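Local coordinates for conserved domain protein (Bacillus anthracis, PDB 3FBQ) that is of unknown function but is built mainly of antiparallel beta-sheets, with two regions assigned to families of the E-set clan, at residues E22-F27 / D46-G51; R52-T57 / V115-N120; L199-K202 / D208-G211. All blocks are in the same frame, centred on the assembly; numbering follows the deposited sequence.

Contact 1: residues E22-F27 / D46-G51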
ATOM      1  N   GLU A  22     -10.028  13.999 -25.184  1.00 34.76           N
ATOM      2  CA  GLU A  22      -9.958  15.215 -25.953  1.00 35.99           C
ATOM      3  C   GLU A  22     -10.603  16.470 -25.290  1.00 35.26           C
ATOM      4  O   GLU A  22      -9.959  17.511 -25.274  1.00 35.30           O
ATOM      5  CB  GLU A  22     -10.429  15.029 -27.389  1.00 36.18           C
ATOM      6  CG  GLU A  22     -10.972  16.382 -27.879  1.00 43.54           C
ATOM      7  CD  GLU A  22     -10.619  16.755 -29.330  1.00 50.82           C
ATOM      8  OE1 GLU A  22     -10.998  15.965 -30.244  1.00 54.00           O
ATOM      9  OE2 GLU A  22     -10.022  17.859 -29.537  1.00 49.93           O
ATOM     10  N   ASN A  23     -11.805  16.377 -24.691  1.00 34.65           N
ATOM     11  CA  ASN A  23     -12.394  17.573 -24.048  1.00 33.80           C
ATOM     12  C   ASN A  23     -12.353  17.659 -22.567  1.00 32.85           C
ATOM     13  O   ASN A  23     -13.059  18.478 -21.982  1.00 33.19           O
ATOM     14  CB  ASN A  23     -13.813  17.823 -24.491  1.00 34.16           C
ATOM     15  CG  ASN A  23     -13.939  17.715 -25.938  1.00 36.41           C
ATOM     16  OD1 ASN A  23     -13.325  18.495 -26.671  1.00 37.90           O
ATOM     17  ND2 ASN A  23     -14.686  16.703 -26.396  1.00 37.86           N
ATOM     18  N   TYR A  24     -11.498  16.872 -21.950  1.00 31.76           N
ATOM     19  CA  TYR A  24     -11.484  16.816 -20.505  1.00 31.08           C
ATOM     20  C   TYR A  24     -10.876  18.075 -19.817  1.00 31.07           C
ATOM     21  O   TYR A  24     -11.414  18.574 -18.820  1.00 30.49           O
ATOM     22  CB  TYR A  24     -10.816  15.511 -20.059  1.00 30.37           C
ATOM     23  CG  TYR A  24     -11.792  14.400 -19.934  1.00 29.44           C
ATOM     24  CD1 TYR A  24     -12.079  13.840 -18.708  1.00 32.12           C
ATOM     25  CD2 TYR A  24     -12.450  13.914 -21.026  1.00 31.76           C
ATOM     26  CE1 TYR A  24     -12.984  12.826 -18.584  1.00 29.94           C
ATOM     27  CE2 TYR A  24     -13.387  12.915 -20.916  1.00 31.06           C
ATOM     28  CZ  TYR A  24     -13.649  12.386 -19.685  1.00 31.14           C
ATOM     29  OH  TYR A  24     -14.575  11.390 -19.579  1.00 35.26           O
ATOM     30  N   LYS A  25      -9.769  18.592 -20.328  1.00 31.13           N
ATOM     31  CA  LYS A  25      -9.142  19.693 -19.608  1.00 32.45           C
ATOM     32  C   LYS A  25     -10.051  20.875 -19.572  1.00 32.93           C
ATOM     33  O   LYS A  25     -10.087  21.605 -18.598  1.00 33.29           O
ATOM     34  CB  LYS A  25      -7.807  20.151 -20.218  1.00 32.23           C
ATOM     35  CG  LYS A  25      -7.073  21.028 -19.264  1.00 30.19           C
ATOM     36  CD  LYS A  25      -5.641  21.141 -19.611  1.00 33.10           C
ATOM     37  CE  LYS A  25      -5.011  22.311 -18.861  1.00 32.37           C
ATOM     38  NZ  LYS A  25      -4.739  21.973 -17.419  1.00 33.59           N
ATOM     39  N   GLU A  26     -10.783  21.086 -20.659  1.00 33.72           N
ATOM     40  CA  GLU A  26     -11.472  22.341 -20.774  1.00 34.10           C
ATOM     41  C   GLU A  26     -12.635  22.335 -19.774  1.00 32.99           C
ATOM     42  O   GLU A  26     -13.070  23.366 -19.259  1.00 32.20           O
ATOM     43  CB  GLU A  26     -11.874  22.604 -22.219  1.00 34.36           C
ATOM     44  CG  GLU A  26     -12.156  24.072 -22.433  1.00 40.21           C
ATOM     45  CD  GLU A  26     -11.871  24.550 -23.873  1.00 47.99           C
ATOM     46  OE1 GLU A  26     -11.601  25.809 -24.014  1.00 47.81           O
ATOM     47  OE2 GLU A  26     -11.926  23.673 -24.822  1.00 43.70           O
ATOM     48  N   PHE A  27     -13.097  21.144 -19.470  1.00 31.90           N
ATOM     49  CA  PHE A  27     -14.204  21.024 -18.601  1.00 31.59           C
ATOM     50  C   PHE A  27     -13.709  20.734 -17.242  1.00 31.72           C
ATOM     51  O   PHE A  27     -14.469  20.697 -16.303  1.00 32.72           O
ATOM     52  CB  PHE A  27     -15.167  19.983 -19.134  1.00 31.03           C
ATOM     53  CG  PHE A  27     -16.084  20.546 -20.147  1.00 29.45           C
ATOM     54  CD1 PHE A  27     -17.413  20.830 -19.814  1.00 28.07           C
ATOM     55  CD2 PHE A  27     -15.601  20.884 -21.411  1.00 27.85           C
ATOM     56  CE1 PHE A  27     -18.269  21.379 -20.745  1.00 28.95           C
ATOM     57  CE2 PHE A  27     -16.419  21.453 -22.346  1.00 27.84           C
ATOM     58  CZ  PHE A  27     -17.764  21.726 -22.022  1.00 28.73           C
ATOM     59  N   ASP A  46      -5.430  18.827 -13.035  1.00 30.96           N
ATOM     60  CA  ASP A  46      -6.810  18.937 -13.493  1.00 32.01           C
ATOM     61  C   ASP A  46      -7.722  17.983 -12.729  1.00 31.07           C
ATOM     62  O   ASP A  46      -7.330  16.864 -12.401  1.00 32.34           O
ATOM     63  CB  ASP A  46      -6.900  18.662 -14.995  1.00 33.85           C
ATOM     64  CG  ASP A  46      -6.324  19.790 -15.829  1.00 37.62           C
ATOM     65  OD1 ASP A  46      -6.338  19.676 -17.073  1.00 43.96           O
ATOM     66  OD2 ASP A  46      -5.858  20.788 -15.241  1.00 41.29           O
ATOM     67  N   VAL A  47      -8.941  18.434 -12.451  1.00 29.55           N
ATOM     68  CA  VAL A  47      -9.915  17.617 -11.737  1.00 28.86           C
ATOM     69  C   VAL A  47     -11.278  17.660 -12.421  1.00 27.58           C
ATOM     70  O   VAL A  47     -11.696  18.701 -12.928  1.00 27.27           O
ATOM     71  CB  VAL A  47     -10.071  18.073 -10.274  1.00 28.98           C
ATOM     72  CG1 VAL A  47     -10.672  19.469 -10.215  1.00 31.46           C
ATOM     73  CG2 VAL A  47     -10.927  17.083  -9.499  1.00 28.43           C
ATOM     74  N   ILE A  48     -11.965  16.523 -12.430  1.00 25.94           N
ATOM     75  CA  ILE A  48     -13.255  16.403 -13.133  1.00 22.80           C
ATOM     76  C   ILE A  48     -13.979  15.123 -12.720  1.00 22.95           C
ATOM     77  O   ILE A  48     -13.375  14.118 -12.394  1.00 22.37           O
ATOM     78  CB  ILE A  48     -13.052  16.311 -14.638  1.00 22.90           C
ATOM     79  CG1 ILE A  48     -14.341  16.743 -15.409  1.00 20.05           C
ATOM     80  CG2 ILE A  48     -12.526  14.881 -15.055  1.00 19.83           C
ATOM     81  CD1 ILE A  48     -14.172  16.800 -16.920  1.00 13.73           C
ATOM     82  N   SER A  49     -15.290  15.145 -12.794  1.00 24.57           N
ATOM     83  CA  SER A  49     -16.133  14.070 -12.276  1.00 26.37           C
ATOM     84  C   SER A  49     -17.407  14.013 -13.095  1.00 28.29           C
ATOM     85  O   SER A  49     -18.183  15.011 -13.234  1.00 28.58           O
ATOM     86  CB  SER A  49     -16.498  14.333 -10.828  1.00 25.85           C
ATOM     87  OG  SER A  49     -17.618  13.570 -10.495  1.00 25.84           O
ATOM     88  N   ASP A  50     -17.569  12.830 -13.668  1.00 29.76           N
ATOM     89  CA  ASP A  50     -18.686  12.394 -14.523  1.00 30.61           C
ATOM     90  C   ASP A  50     -19.953  12.547 -13.727  1.00 30.56           C
ATOM     91  O   ASP A  50     -21.003  12.543 -14.295  1.00 32.81           O
ATOM     92  CB  ASP A  50     -18.571  10.841 -14.748  1.00 30.70           C
ATOM     93  CG  ASP A  50     -18.289  10.460 -16.155  1.00 33.46           C
ATOM     94  OD1 ASP A  50     -18.546  11.305 -17.020  1.00 38.58           O
ATOM     95  OD2 ASP A  50     -17.866   9.303 -16.451  1.00 39.35           O
ATOM     96  N   GLY A  51     -19.877  12.538 -12.407  1.00 29.06           N
ATOM     97  CA  GLY A  51     -20.995  11.982 -11.646  1.00 27.68           C
ATOM     98  C   GLY A  51     -20.786  10.488 -11.434  1.00 27.42           C
ATOM     99  O   GLY A  51     -21.199   9.911 -10.392  1.00 26.38           O
TER
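Ile-48 reaches from strand 40-49 into the short, weakly bonded helix 24-27, placing its two branches against different parts of it. The helix lies on the outer face of the five-stranded sheet of a beta-sandwich: Asp-46 and Ile-48 face it, while the alternate residues Val-47 and Ser-49 turn inward to Val-143 of strand 131-144. The CG2 branch of Ile-48 meets the Tyr-24 ring obliquely, 3.8 Å from Tyr-24 CD1, and the two side chains cross at about a right angle. With its CG1 anti to the backbone N (chi1 -158°) and the chain extended beyond it, Ile-48 carries CD1 on to the helix backbone. This methyl lies 3.8 Å from the carbonyl O of Tyr-24 and 4.0 Å from CB of Phe-27, so it touches both residues. The ring of Tyr-24 is also packed by residues nearer the N terminus: Tyr-21 meets it edge-to-face, and Phe-10 with planes at about 45°. Two residues earlier on the strand, on the same side, the apolar contact gives way to charge. Lys-25 runs out nearly straight from the helix and bends only at its last torsion (chi4 77°), which swings the ammonium in front of the Asp-46 carboxylate. The salt bridge spans 2.7 Å from Lys-25 NZ to Asp-46 OD2, which offers its syn lone pair, the one on the side of OD1.

Contact 2: residues R52-T57 / V115-N120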
ATOM      1  N   ARG A  52     -20.139   9.843 -12.404  1.00 26.38           N
ATOM      2  CA  ARG A  52     -19.936   8.421 -12.280  1.00 26.32           C
ATOM      3  C   ARG A  52     -18.502   8.170 -11.922  1.00 26.58           C
ATOM      4  O   ARG A  52     -18.210   7.348 -11.055  1.00 26.51           O
ATOM      5  CB  ARG A  52     -20.291   7.664 -13.566  1.00 25.32           C
ATOM      6  CG  ARG A  52     -19.893   6.165 -13.590  1.00 25.96           C
ATOM      7  CD  ARG A  52     -20.349   5.271 -12.381  1.00 22.33           C
ATOM      8  NE  ARG A  52     -21.763   5.472 -12.075  1.00 24.47           N
ATOM      9  CZ  ARG A  52     -22.406   4.970 -11.012  1.00 24.76           C
ATOM     10  NH1 ARG A  52     -23.676   5.232 -10.826  1.00 23.08           N
ATOM     11  NH2 ARG A  52     -21.804   4.190 -10.133  1.00 26.81           N
ATOM     12  N   THR A  53     -17.601   8.841 -12.651  1.00 26.36           N
ATOM     13  CA  THR A  53     -16.192   8.564 -12.511  1.00 24.60           C
ATOM     14  C   THR A  53     -15.406   9.870 -12.227  1.00 25.61           C
ATOM     15  O   THR A  53     -15.824  10.969 -12.642  1.00 27.36           O
ATOM     16  CB  THR A  53     -15.614   7.548 -13.590  1.00 23.62           C
ATOM     17  OG1 THR A  53     -14.358   8.017 -14.044  1.00 23.50           O
ATOM     18  CG2 THR A  53     -16.473   7.313 -14.801  1.00 20.78           C
ATOM     19  N   LEU A  54     -14.335   9.784 -11.437  1.00 24.86           N
ATOM     20  CA  LEU A  54     -13.571  10.959 -11.065  1.00 23.96           C
ATOM     21  C   LEU A  54     -12.192  10.777 -11.653  1.00 24.18           C
ATOM     22  O   LEU A  54     -11.585   9.715 -11.496  1.00 24.54           O
ATOM     23  CB  LEU A  54     -13.494  11.044  -9.575  1.00 23.26           C
ATOM     24  CG  LEU A  54     -12.394  11.940  -9.025  1.00 24.20           C
ATOM     25  CD1 LEU A  54     -12.741  13.454  -9.031  1.00 22.54           C
ATOM     26  CD2 LEU A  54     -12.030  11.432  -7.595  1.00 23.88           C
ATOM     27  N   SER A  55     -11.727  11.761 -12.407  1.00 24.26           N
ATOM     28  CA  SER A  55     -10.469  11.596 -13.071  1.00 25.22           C
ATOM     29  C   SER A  55      -9.661  12.763 -12.652  1.00 27.29           C
ATOM     30  O   SER A  55     -10.152  13.897 -12.498  1.00 29.12           O
ATOM     31  CB  SER A  55     -10.558  11.484 -14.591  1.00 24.49           C
ATOM     32  OG  SER A  55     -11.834  10.996 -15.017  1.00 25.25           O
ATOM     33  N   ILE A  56      -8.405  12.450 -12.408  1.00 28.74           N
ATOM     34  CA  ILE A  56      -7.478  13.359 -11.819  1.00 29.85           C
ATOM     35  C   ILE A  56      -6.148  13.278 -12.553  1.00 30.77           C
ATOM     36  O   ILE A  56      -5.720  12.197 -13.016  1.00 31.26           O
ATOM     37  CB  ILE A  56      -7.345  12.934 -10.376  1.00 30.75           C
ATOM     38  CG1 ILE A  56      -7.982  13.984  -9.545  1.00 29.91           C
ATOM     39  CG2 ILE A  56      -5.898  12.388  -9.937  1.00 26.21           C
ATOM     40  CD1 ILE A  56      -7.819  13.620  -8.146  1.00 38.47           C
ATOM     41  N   THR A  57      -5.492  14.426 -12.612  1.00 30.38           N
ATOM     42  CA  THR A  57      -4.297  14.600 -13.377  1.00 29.55           C
ATOM     43  C   THR A  57      -3.232  15.096 -12.409  1.00 28.76           C
ATOM     44  O   THR A  57      -3.531  15.882 -11.482  1.00 28.79           O
ATOM     45  CB  THR A  57      -4.676  15.549 -14.505  1.00 29.54           C
ATOM     46  OG1 THR A  57      -4.899  14.764 -15.702  1.00 32.82           O
ATOM     47  CG2 THR A  57      -3.666  16.537 -14.756  1.00 31.16           C
ATOM     48  N   VAL A 115     -18.412  14.635  -5.250  1.00 33.81           N
ATOM     49  CA  VAL A 115     -17.584  13.487  -4.901  1.00 32.81           C
ATOM     50  C   VAL A 115     -16.531  13.952  -3.915  1.00 32.13           C
ATOM     51  O   VAL A 115     -15.700  14.765  -4.270  1.00 33.39           O
ATOM     52  CB  VAL A 115     -16.796  12.904  -6.117  1.00 33.13           C
ATOM     53  CG1 VAL A 115     -15.856  11.751  -5.661  1.00 32.36           C
ATOM     54  CG2 VAL A 115     -17.708  12.405  -7.189  1.00 31.86           C
ATOM     55  N   ASN A 116     -16.555  13.429  -2.698  1.00 31.02           N
ATOM     56  CA  ASN A 116     -15.490  13.658  -1.731  1.00 30.68           C
ATOM     57  C   ASN A 116     -14.436  12.606  -1.878  1.00 29.76           C
ATOM     58  O   ASN A 116     -14.694  11.402  -1.767  1.00 30.58           O
ATOM     59  CB  ASN A 116     -16.057  13.623  -0.319  1.00 30.48           C
ATOM     60  CG  ASN A 116     -17.347  14.446  -0.205  1.00 35.71           C
ATOM     61  OD1 ASN A 116     -17.313  15.690  -0.313  1.00 39.62           O
ATOM     62  ND2 ASN A 116     -18.501  13.767   0.028  1.00 39.04           N
ATOM     63  N   PHE A 117     -13.213  12.995  -2.129  1.00 29.16           N
ATOM     64  CA  PHE A 117     -12.234  11.905  -2.241  1.00 29.82           C
ATOM     65  C   PHE A 117     -10.965  12.179  -1.452  1.00 28.97           C
ATOM     66  O   PHE A 117     -10.770  13.327  -1.057  1.00 27.90           O
ATOM     67  CB  PHE A 117     -11.942  11.638  -3.701  1.00 28.74           C
ATOM     68  CG  PHE A 117     -11.312  12.779  -4.355  1.00 28.77           C
ATOM     69  CD1 PHE A 117      -9.938  12.865  -4.421  1.00 27.50           C
ATOM     70  CD2 PHE A 117     -12.101  13.846  -4.836  1.00 31.77           C
ATOM     71  CE1 PHE A 117      -9.322  13.954  -5.027  1.00 28.21           C
ATOM     72  CE2 PHE A 117     -11.500  14.976  -5.464  1.00 30.42           C
ATOM     73  CZ  PHE A 117     -10.103  15.011  -5.576  1.00 29.90           C
ATOM     74  N   ARG A 118     -10.138  11.152  -1.209  1.00 28.45           N
ATOM     75  CA  ARG A 118      -8.817  11.408  -0.612  1.00 30.07           C
ATOM     76  C   ARG A 118      -7.818  10.694  -1.424  1.00 29.99           C
ATOM     77  O   ARG A 118      -7.948   9.477  -1.706  1.00 31.66           O
ATOM     78  CB  ARG A 118      -8.661  11.008   0.880  1.00 30.23           C
ATOM     79  CG  ARG A 118      -9.966  11.166   1.684  1.00 34.89           C
ATOM     80  CD  ARG A 118      -9.933  11.879   3.051  1.00 37.96           C
ATOM     81  NE  ARG A 118      -9.234  11.120   4.091  1.00 43.01           N
ATOM     82  CZ  ARG A 118      -9.236  11.376   5.415  1.00 44.99           C
ATOM     83  NH1 ARG A 118      -9.941  12.389   5.943  1.00 46.26           N
ATOM     84  NH2 ARG A 118      -8.516  10.595   6.232  1.00 43.69           N
ATOM     85  N   TRP A 119      -6.801  11.438  -1.813  1.00 29.34           N
ATOM     86  CA  TRP A 119      -5.639  10.835  -2.463  1.00 28.56           C
ATOM     87  C   TRP A 119      -4.503  10.702  -1.453  1.00 28.14           C
ATOM     88  O   TRP A 119      -3.903  11.686  -1.043  1.00 27.01           O
ATOM     89  CB  TRP A 119      -5.221  11.664  -3.687  1.00 28.40           C
ATOM     90  CG  TRP A 119      -4.353  10.905  -4.602  1.00 27.25           C
ATOM     91  CD1 TRP A 119      -4.322   9.547  -4.756  1.00 29.07           C
ATOM     92  CD2 TRP A 119      -3.375  11.433  -5.495  1.00 28.27           C
ATOM     93  NE1 TRP A 119      -3.385   9.193  -5.697  1.00 28.35           N
ATOM     94  CE2 TRP A 119      -2.775  10.323  -6.159  1.00 27.80           C
ATOM     95  CE3 TRP A 119      -2.935  12.738  -5.805  1.00 27.41           C
ATOM     96  CZ2 TRP A 119      -1.780  10.475  -7.117  1.00 27.20           C
ATOM     97  CZ3 TRP A 119      -1.967  12.899  -6.777  1.00 26.37           C
ATOM     98  CH2 TRP A 119      -1.385  11.772  -7.419  1.00 29.35           C
ATOM     99  N   ASN A 120      -4.235   9.487  -1.024  1.00 28.64           N
ATOM    100  CA  ASN A 120      -3.304   9.283   0.097  1.00 30.34           C
ATOM    101  C   ASN A 120      -2.094   8.486  -0.392  1.00 29.82           C
ATOM    102  O   ASN A 120      -2.220   7.262  -0.626  1.00 28.29           O
ATOM    103  CB  ASN A 120      -3.965   8.556   1.319  1.00 31.18           C
ATOM    104  CG  ASN A 120      -5.145   9.342   1.942  1.00 35.29           C
ATOM    105  OD1 ASN A 120      -5.117  10.581   2.065  1.00 43.31           O
ATOM    106  ND2 ASN A 120      -6.186   8.618   2.329  1.00 37.94           N
TER
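Leu-54 makes the first touch of segment 52-57 on strand 115-120, laying a methyl over one face of the Phe-117 ring. Chi1 of 162° turns the leucine branch away from its own N, and CD2 reaches 3.9 Å from the ring centroid, 23° off the normal: a CH-pi contact displaced toward the rim near Phe-117 CG. The same methyl lies 4.3 Å from CG1 of Val-115, so it serves two inward-facing residues of the other strand. Two residues on, Ile-56 also points across, and its side chain and that of Phe-117 run toward each other; CD1 meets the CE1-CZ end of the ring obliquely, 3.5 Å from Phe-117 CE1. No hydrogen bond joins the segments; this is face packing across a beta-sandwich, with strand axes 9.4 Å apart and crossing at -47°. Strand 53-62 takes its backbone bonds from its sheet neighbours 40-49 and 97-106. Strand 114-126 is the middle strand of the opposing three-stranded sheet, whose two outer strands close round the contact: Leu-76 of strand 71-78 packs on both Leu-54 and Phe-117, while strand 131-144 brings Val-143 to Leu-54 and Leu-141 to Phe-117.

Contact 3: residues L199-K202 / D208-G211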
ATOM      1  N   LEU A 199     -18.139  -3.844 -26.063  1.00 41.47           N
ATOM      2  CA  LEU A 199     -18.999  -3.154 -27.007  1.00 38.83           C
ATOM      3  C   LEU A 199     -18.215  -2.176 -27.834  1.00 39.03           C
ATOM      4  O   LEU A 199     -17.276  -1.521 -27.382  1.00 38.33           O
ATOM      5  CB  LEU A 199     -20.064  -2.360 -26.298  1.00 38.29           C
ATOM      6  CG  LEU A 199     -20.820  -2.876 -25.083  1.00 36.05           C
ATOM      7  CD1 LEU A 199     -21.571  -1.669 -24.544  1.00 34.02           C
ATOM      8  CD2 LEU A 199     -21.762  -4.031 -25.400  1.00 32.96           C
ATOM      9  N   THR A 200     -18.653  -2.052 -29.069  1.00 39.64           N
ATOM     10  CA  THR A 200     -18.044  -1.168 -30.043  1.00 39.00           C
ATOM     11  C   THR A 200     -19.200  -0.295 -30.421  1.00 37.60           C
ATOM     12  O   THR A 200     -20.341  -0.784 -30.520  1.00 37.58           O
ATOM     13  CB  THR A 200     -17.508  -2.016 -31.240  1.00 40.20           C
ATOM     14  OG1 THR A 200     -16.084  -1.853 -31.317  1.00 42.87           O
ATOM     15  CG2 THR A 200     -18.215  -1.710 -32.584  1.00 39.18           C
ATOM     16  N   VAL A 201     -18.929   0.991 -30.608  1.00 36.39           N
ATOM     17  CA  VAL A 201     -20.012   1.952 -30.755  1.00 34.89           C
ATOM     18  C   VAL A 201     -19.966   2.763 -32.045  1.00 34.55           C
ATOM     19  O   VAL A 201     -18.937   3.324 -32.386  1.00 32.94           O
ATOM     20  CB  VAL A 201     -20.141   2.862 -29.486  1.00 34.72           C
ATOM     21  CG1 VAL A 201     -21.283   3.776 -29.605  1.00 32.66           C
ATOM     22  CG2 VAL A 201     -20.353   2.014 -28.228  1.00 34.75           C
ATOM     23  N   LYS A 202     -21.107   2.801 -32.754  1.00 34.92           N
ATOM     24  CA  LYS A 202     -21.314   3.729 -33.885  1.00 35.13           C
ATOM     25  C   LYS A 202     -22.605   4.516 -33.680  1.00 34.41           C
ATOM     26  O   LYS A 202     -23.399   4.101 -32.845  1.00 34.57           O
ATOM     27  CB  LYS A 202     -21.379   2.947 -35.198  1.00 35.49           C
ATOM     28  CG  LYS A 202     -20.027   2.498 -35.700  1.00 38.20           C
ATOM     29  CD  LYS A 202     -20.124   2.157 -37.175  1.00 44.95           C
ATOM     30  CE  LYS A 202     -18.738   1.912 -37.768  1.00 46.88           C
ATOM     31  NZ  LYS A 202     -18.829   0.896 -38.898  1.00 48.67           N
ATOM     32  N   ASP A 208     -17.604   6.463 -35.259  1.00 38.30           N
ATOM     33  CA  ASP A 208     -17.171   5.470 -34.304  1.00 38.81           C
ATOM     34  C   ASP A 208     -16.837   6.202 -33.004  1.00 38.29           C
ATOM     35  O   ASP A 208     -16.499   7.386 -33.021  1.00 37.93           O
ATOM     36  CB  ASP A 208     -15.950   4.765 -34.839  1.00 38.87           C
ATOM     37  CG  ASP A 208     -16.008   3.252 -34.612  1.00 45.10           C
ATOM     38  OD1 ASP A 208     -15.562   2.704 -33.520  1.00 47.04           O
ATOM     39  OD2 ASP A 208     -16.494   2.603 -35.577  1.00 50.14           O
ATOM     40  N   TYR A 209     -16.941   5.507 -31.882  1.00 37.88           N
ATOM     41  CA  TYR A 209     -16.579   6.090 -30.634  1.00 38.09           C
ATOM     42  C   TYR A 209     -15.521   5.251 -29.921  1.00 39.02           C
ATOM     43  O   TYR A 209     -15.730   4.045 -29.638  1.00 39.27           O
ATOM     44  CB  TYR A 209     -17.839   6.312 -29.785  1.00 37.95           C
ATOM     45  CG  TYR A 209     -18.725   7.332 -30.452  1.00 36.24           C
ATOM     46  CD1 TYR A 209     -19.670   6.948 -31.430  1.00 32.23           C
ATOM     47  CD2 TYR A 209     -18.579   8.696 -30.167  1.00 32.34           C
ATOM     48  CE1 TYR A 209     -20.455   7.890 -32.074  1.00 30.28           C
ATOM     49  CE2 TYR A 209     -19.347   9.647 -30.833  1.00 29.85           C
ATOM     50  CZ  TYR A 209     -20.292   9.226 -31.760  1.00 32.59           C
ATOM     51  OH  TYR A 209     -21.071  10.165 -32.388  1.00 37.45           O
ATOM     52  N   SER A 210     -14.373   5.901 -29.704  1.00 38.64           N
ATOM     53  CA  SER A 210     -13.383   5.493 -28.713  1.00 38.90           C
ATOM     54  C   SER A 210     -13.950   5.609 -27.308  1.00 39.02           C
ATOM     55  O   SER A 210     -14.711   6.553 -26.984  1.00 39.37           O
ATOM     56  CB  SER A 210     -12.099   6.348 -28.780  1.00 39.09           C
ATOM     57  OG  SER A 210     -11.304   6.016 -29.930  1.00 39.68           O
ATOM     58  N   GLY A 211     -13.558   4.631 -26.487  1.00 38.64           N
ATOM     59  CA  GLY A 211     -14.086   4.442 -25.161  1.00 37.27           C
ATOM     60  C   GLY A 211     -13.158   3.596 -24.353  1.00 36.88           C
ATOM     61  O   GLY A 211     -12.220   3.059 -24.878  1.00 36.54           O
TER
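The carbonyl O of Val-201 is where the two strands meet, taking the backbone N-H of Tyr-209 at 3.0 Å. The bond is somewhat bent, 145° at the hydrogen. The same oxygen also receives a CA-H...O contact from Asp-208, 3.4 Å from Asp-208 CA, and it lies near the plane of the Tyr-209 ring, at the edge that carries CD1. The side chains of Val-201 and Tyr-209 share one face of the sheet, with Val-201 CG1 4.0 Å from Tyr-209 CD1. These strands, 196-203 and 208-218, form an antiparallel beta hairpin, and Lys-202 with Asp-208 is a non-hydrogen-bonded pair near its turn, the CA atoms 4.5 Å apart. Their side chains occupy the other, exposed face. Here the aliphatic part of the lysine runs past the carboxylate, with Lys-202 CE 3.2 Å from Asp-208 OD2, but NZ continues beyond and stops 4.4 Å from that oxygen, too far for a salt bridge; any attraction between the charges is probably long-range and weak. Further out, the Tyr-209 hydroxyl is held by Asp-203 OD2 and the backbone N of Asn-234, which fix the far end of the ring. Phe-230 of strand 224-231 packs against both Val-201 and Tyr-209, and Phe-176 and Leu-178 of strand 175-184 touch Val-201.

How the contacts relate
Starting from the N terminus, contact 1 closes an 18-residue loop, mostly the hairpin of strands 29-37 and 40-49, and lays helix 24-27 on its sheet. The chain then turns at once into strand 53-62, where contact 2 opens; its 57-residue loop ends in strand 114-126 and ties the five-stranded sheet to the three-stranded one. Contacts 1 and 2 adjoin, their centres 12 Å apart, through probable hydrogen bonds from Ser-55 N to Ile-48 O and from Thr-57 N to Asp-46 O. Contact 3 closes a five-residue turn between strands 196-203 and 208-218, a hairpin of the separate eight-stranded sheet, its centre about 25 Å from that of contact 2. The three follow in series, none nesting or crossing.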